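Local coordinates for protein 4-amino-4-deoxychorismate lyase (Legionella pneumophila, PDB 3LUL) that belongs to the class IV aminotransferase family of pyridoxal-phosphate enzymes and holds the cofactor covalently bound, at residues Ser41-Arg49 / Leu198-Leu206. Residues are numbered along the deposited sequence; the frame is centred on the assembly and turned at random. Where two conformers were deposited one is given.
Sequences SFAYMHWER and LPGITRARL
Helical segments 43-49 and 201-206, their N-to-C directions 123° apart, come nearest at Met-45 and Ile-201, with axes 11.3 Å apart. The Ile-201 side chain lies between the helices: its CG2 meets SE of selenomethionine Met-45 at 4.0 Å, while CD1 makes a CH-pi contact over one face of the His-46 ring, 3.4 Å from the centroid. The same CD1 lies over a face of the Arg-49 guanidinium. Arg-49 sends CG away from its backbone nitrogen, and a bend at chi3 turns the guanidinium toward the loop before the second helix, where NH1 donates to Pro-199 O at 3.2 Å. That bond is bent, 138° at the hydrogen, with the donor above the carbonyl plane. Arg-49 NH1, Ile-201 N and Thr-202 OG1 hydrogen-bond phosphate oxygens of the lysine-bound cofactor at position 141, so the start of helix 201-212 forms part of the phosphate site of this class IV aminotransferase fold. Glu-31 OE1 takes the hydrogen bond from His-46 ND1 and the salt bridge with Arg-49 NH2. Arg-205 CD lies over the Phe-42 ring, a CH-pi contact 3.6 Å from the ring centroid; the guanidinium, tilted 22° to the ring, continues past the rim over CE2 and CZ, its NH2 salt-bridged to Asp-270.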
loop_
_atom_site.group_PDB
_atom_site.type_symbol
_atom_site.label_atom_id
_atom_site.label_comp_id
_atom_site.label_asym_id
_atom_site.label_seq_id
_atom_site.Cartn_x
_atom_site.Cartn_y
_atom_site.Cartn_z
ATOM N N SER B 41 -17.453 20.857 1.180
ATOM C CA SER B 41 -18.456 20.096 1.880
ATOM C C SER B 41 -17.823 19.234 2.993
ATOM O O SER B 41 -16.903 18.428 2.755
ATOM C CB SER B 41 -19.118 19.189 0.850
ATOM O OG SER B 41 -20.106 18.366 1.402
ATOM N N PHE B 42 -18.343 19.396 4.200
ATOM C CA PHE B 42 -17.905 18.619 5.373
ATOM C C PHE B 42 -16.424 18.715 5.678
ATOM O O PHE B 42 -15.810 17.755 6.105
ATOM C CB PHE B 42 -18.425 17.186 5.294
ATOM C CG PHE B 42 -19.890 17.172 5.142
ATOM C CD1 PHE B 42 -20.711 17.301 6.240
ATOM C CD2 PHE B 42 -20.439 17.210 3.881
ATOM C CE1 PHE B 42 -22.082 17.392 6.076
ATOM C CE2 PHE B 42 -21.792 17.298 3.701
ATOM C CZ PHE B 42 -22.614 17.379 4.801
ATOM N N ALA B 43 -15.891 19.924 5.508
ATOM C CA ALA B 43 -14.482 20.187 5.770
ATOM C C ALA B 43 -14.066 19.710 7.166
ATOM O O ALA B 43 -12.969 19.211 7.322
ATOM C CB ALA B 43 -14.190 21.678 5.644
ATOM N N TYR B 44 -14.940 19.880 8.155
ATOM C CA TYR B 44 -14.629 19.454 9.532
ATOM C C TYR B 44 -14.447 17.948 9.581
ATOM O O TYR B 44 -13.435 17.460 10.090
ATOM C CB TYR B 44 -15.687 19.911 10.563
ATOM C CG TYR B 44 -15.376 19.287 11.891
ATOM C CD1 TYR B 44 -16.052 18.174 12.320
ATOM C CD2 TYR B 44 -14.341 19.770 12.687
ATOM C CE1 TYR B 44 -15.750 17.561 13.495
ATOM C CE2 TYR B 44 -14.029 19.149 13.897
ATOM C CZ TYR B 44 -14.745 18.041 14.287
ATOM O OH TYR B 44 -14.497 17.370 15.463
HETATM N N MSE B 45 -15.414 17.201 9.056
HETATM C CA MSE B 45 -15.301 15.749 9.158
HETATM C C MSE B 45 -14.063 15.184 8.465
HETATM O O MSE B 45 -13.465 14.221 8.958
HETATM C CB MSE B 45 -16.607 15.047 8.709
HETATM C CG MSE B 45 -17.760 15.323 9.652
HETATM SE SE MSE B 45 -19.417 14.537 8.985
HETATM C CE MSE B 45 -19.019 12.779 9.616
ATOM N N HIS B 46 -13.677 15.784 7.337
ATOM C CA HIS B 46 -12.437 15.411 6.644
ATOM C C HIS B 46 -11.198 15.724 7.488
ATOM O O HIS B 46 -10.287 14.917 7.585
ATOM C CB HIS B 46 -12.361 16.129 5.300
ATOM C CG HIS B 46 -13.309 15.582 4.287
ATOM N ND1 HIS B 46 -13.129 14.346 3.701
ATOM C CD2 HIS B 46 -14.444 16.100 3.744
ATOM C CE1 HIS B 46 -14.128 14.109 2.861
ATOM N NE2 HIS B 46 -14.926 15.167 2.850
ATOM N N TRP B 47 -11.169 16.915 8.081
ATOM C CA TRP B 47 -10.056 17.284 8.999
ATOM C C TRP B 47 -9.954 16.338 10.181
ATOM O O TRP B 47 -8.871 15.939 10.607
ATOM C CB TRP B 47 -10.299 18.733 9.465
ATOM C CG TRP B 47 -9.340 19.287 10.447
ATOM C CD1 TRP B 47 -8.109 19.850 10.180
ATOM C CD2 TRP B 47 -9.506 19.329 11.861
ATOM N NE1 TRP B 47 -7.524 20.273 11.350
ATOM C CE2 TRP B 47 -8.352 19.955 12.399
ATOM C CE3 TRP B 47 -10.519 18.907 12.729
ATOM C CZ2 TRP B 47 -8.187 20.147 13.763
ATOM C CZ3 TRP B 47 -10.356 19.100 14.085
ATOM C CH2 TRP B 47 -9.202 19.730 14.589
ATOM N N GLU B 48 -11.103 15.999 10.748
ATOM C CA GLU B 48 -11.151 15.124 11.926
ATOM C C GLU B 48 -10.568 13.760 11.608
ATOM O O GLU B 48 -9.772 13.214 12.355
ATOM C CB GLU B 48 -12.598 14.971 12.378
ATOM C CG GLU B 48 -12.856 14.003 13.509
ATOM C CD GLU B 48 -14.346 13.853 13.837
ATOM O OE1 GLU B 48 -15.206 13.809 12.914
ATOM O OE2 GLU B 48 -14.657 13.786 15.038
ATOM N N ARG B 49 -11.032 13.178 10.509
ATOM C CA ARG B 49 -10.600 11.847 10.126
ATOM C C ARG B 49 -9.110 11.846 9.797
ATOM O O ARG B 49 -8.369 10.987 10.230
ATOM C CB ARG B 49 -11.395 11.337 8.914
ATOM C CG ARG B 49 -10.960 9.930 8.505
ATOM C CD ARG B 49 -11.918 9.288 7.531
ATOM N NE ARG B 49 -11.939 9.992 6.245
ATOM C CZ ARG B 49 -12.805 9.717 5.274
ATOM N NH1 ARG B 49 -13.666 8.694 5.394
ATOM N NH2 ARG B 49 -12.779 10.421 4.159
ATOM N N LEU B 198 -13.220 1.113 5.576
ATOM C CA LEU B 198 -12.939 2.537 5.728
ATOM C C LEU B 198 -14.227 3.164 6.255
ATOM O O LEU B 198 -15.269 3.021 5.619
ATOM C CB LEU B 198 -12.550 3.134 4.374
ATOM C CG LEU B 198 -11.719 4.409 4.329
ATOM C CD1 LEU B 198 -12.542 5.588 4.692
ATOM C CD2 LEU B 198 -10.481 4.312 5.267
ATOM N N PRO B 199 -14.165 3.859 7.415
ATOM C CA PRO B 199 -15.354 4.521 7.974
ATOM C C PRO B 199 -15.680 5.773 7.190
ATOM O O PRO B 199 -15.231 6.869 7.517
ATOM C CB PRO B 199 -14.923 4.863 9.394
ATOM C CG PRO B 199 -13.420 5.119 9.257
ATOM C CD PRO B 199 -12.936 4.190 8.181
ATOM N N GLY B 200 -16.421 5.609 6.101
ATOM C CA GLY B 200 -16.659 6.738 5.213
ATOM C C GLY B 200 -17.448 7.850 5.884
ATOM O O GLY B 200 -18.313 7.617 6.777
ATOM N N ILE B 201 -17.140 9.073 5.454
ATOM C CA ILE B 201 -17.886 10.250 5.905
ATOM C C ILE B 201 -19.315 10.209 5.347
ATOM O O ILE B 201 -20.249 10.587 6.035
ATOM C CB ILE B 201 -17.173 11.560 5.512
ATOM C CG1 ILE B 201 -15.892 11.710 6.376
ATOM C CG2 ILE B 201 -18.065 12.817 5.688
ATOM C CD1 ILE B 201 -14.903 12.724 5.826
ATOM N N THR B 202 -19.464 9.795 4.097
ATOM C CA THR B 202 -20.768 9.812 3.455
ATOM C C THR B 202 -21.641 8.774 4.122
ATOM O O THR B 202 -22.796 9.044 4.463
ATOM C CB THR B 202 -20.661 9.630 1.918
ATOM O OG1 THR B 202 -19.663 10.516 1.391
ATOM C CG2 THR B 202 -21.982 9.954 1.221
ATOM N N ARG B 203 -21.064 7.597 4.336
ATOM C CA ARG B 203 -21.678 6.504 5.104
ATOM C C ARG B 203 -22.174 6.997 6.456
ATOM O O ARG B 203 -23.309 6.755 6.836
ATOM C CB ARG B 203 -20.645 5.376 5.297
ATOM C CG ARG B 203 -21.020 4.264 6.281
ATOM C CD ARG B 203 -19.841 3.329 6.602
ATOM N NE ARG B 203 -20.241 2.200 7.454
ATOM C CZ ARG B 203 -20.447 2.257 8.782
ATOM N NH1 ARG B 203 -20.290 3.380 9.458
ATOM N NH2 ARG B 203 -20.860 1.181 9.432
ATOM N N ALA B 204 -21.297 7.679 7.195
ATOM C CA ALA B 204 -21.653 8.220 8.518
ATOM C C ALA B 204 -22.815 9.219 8.455
ATOM O O ALA B 204 -23.723 9.194 9.308
ATOM C CB ALA B 204 -20.411 8.893 9.155
ATOM N N ARG B 205 -22.777 10.110 7.459
ATOM C CA ARG B 205 -23.845 11.116 7.261
ATOM C C ARG B 205 -25.177 10.445 6.951
ATOM O O ARG B 205 -26.219 10.833 7.479
ATOM C CB ARG B 205 -23.504 12.089 6.130
ATOM C CG ARG B 205 -22.363 13.091 6.443
ATOM C CD ARG B 205 -21.917 13.749 5.145
ATOM N NE ARG B 205 -23.059 14.387 4.488
ATOM C CZ ARG B 205 -23.191 14.596 3.175
ATOM N NH1 ARG B 205 -22.236 14.270 2.311
ATOM N NH2 ARG B 205 -24.300 15.186 2.720
ATOM N N LEU B 206 -25.130 9.426 6.105
ATOM C CA LEU B 206 -26.331 8.698 5.705
ATOM C C LEU B 206 -26.978 8.012 6.918
ATOM O O LEU B 206 -28.182 8.105 7.126
ATOM C CB LEU B 206 -25.980 7.691 4.604
ATOM C CG LEU B 206 -27.110 6.994 3.866
ATOM C CD1 LEU B 206 -26.599 6.543 2.534
ATOM C CD2 LEU B 206 -27.696 5.835 4.660
#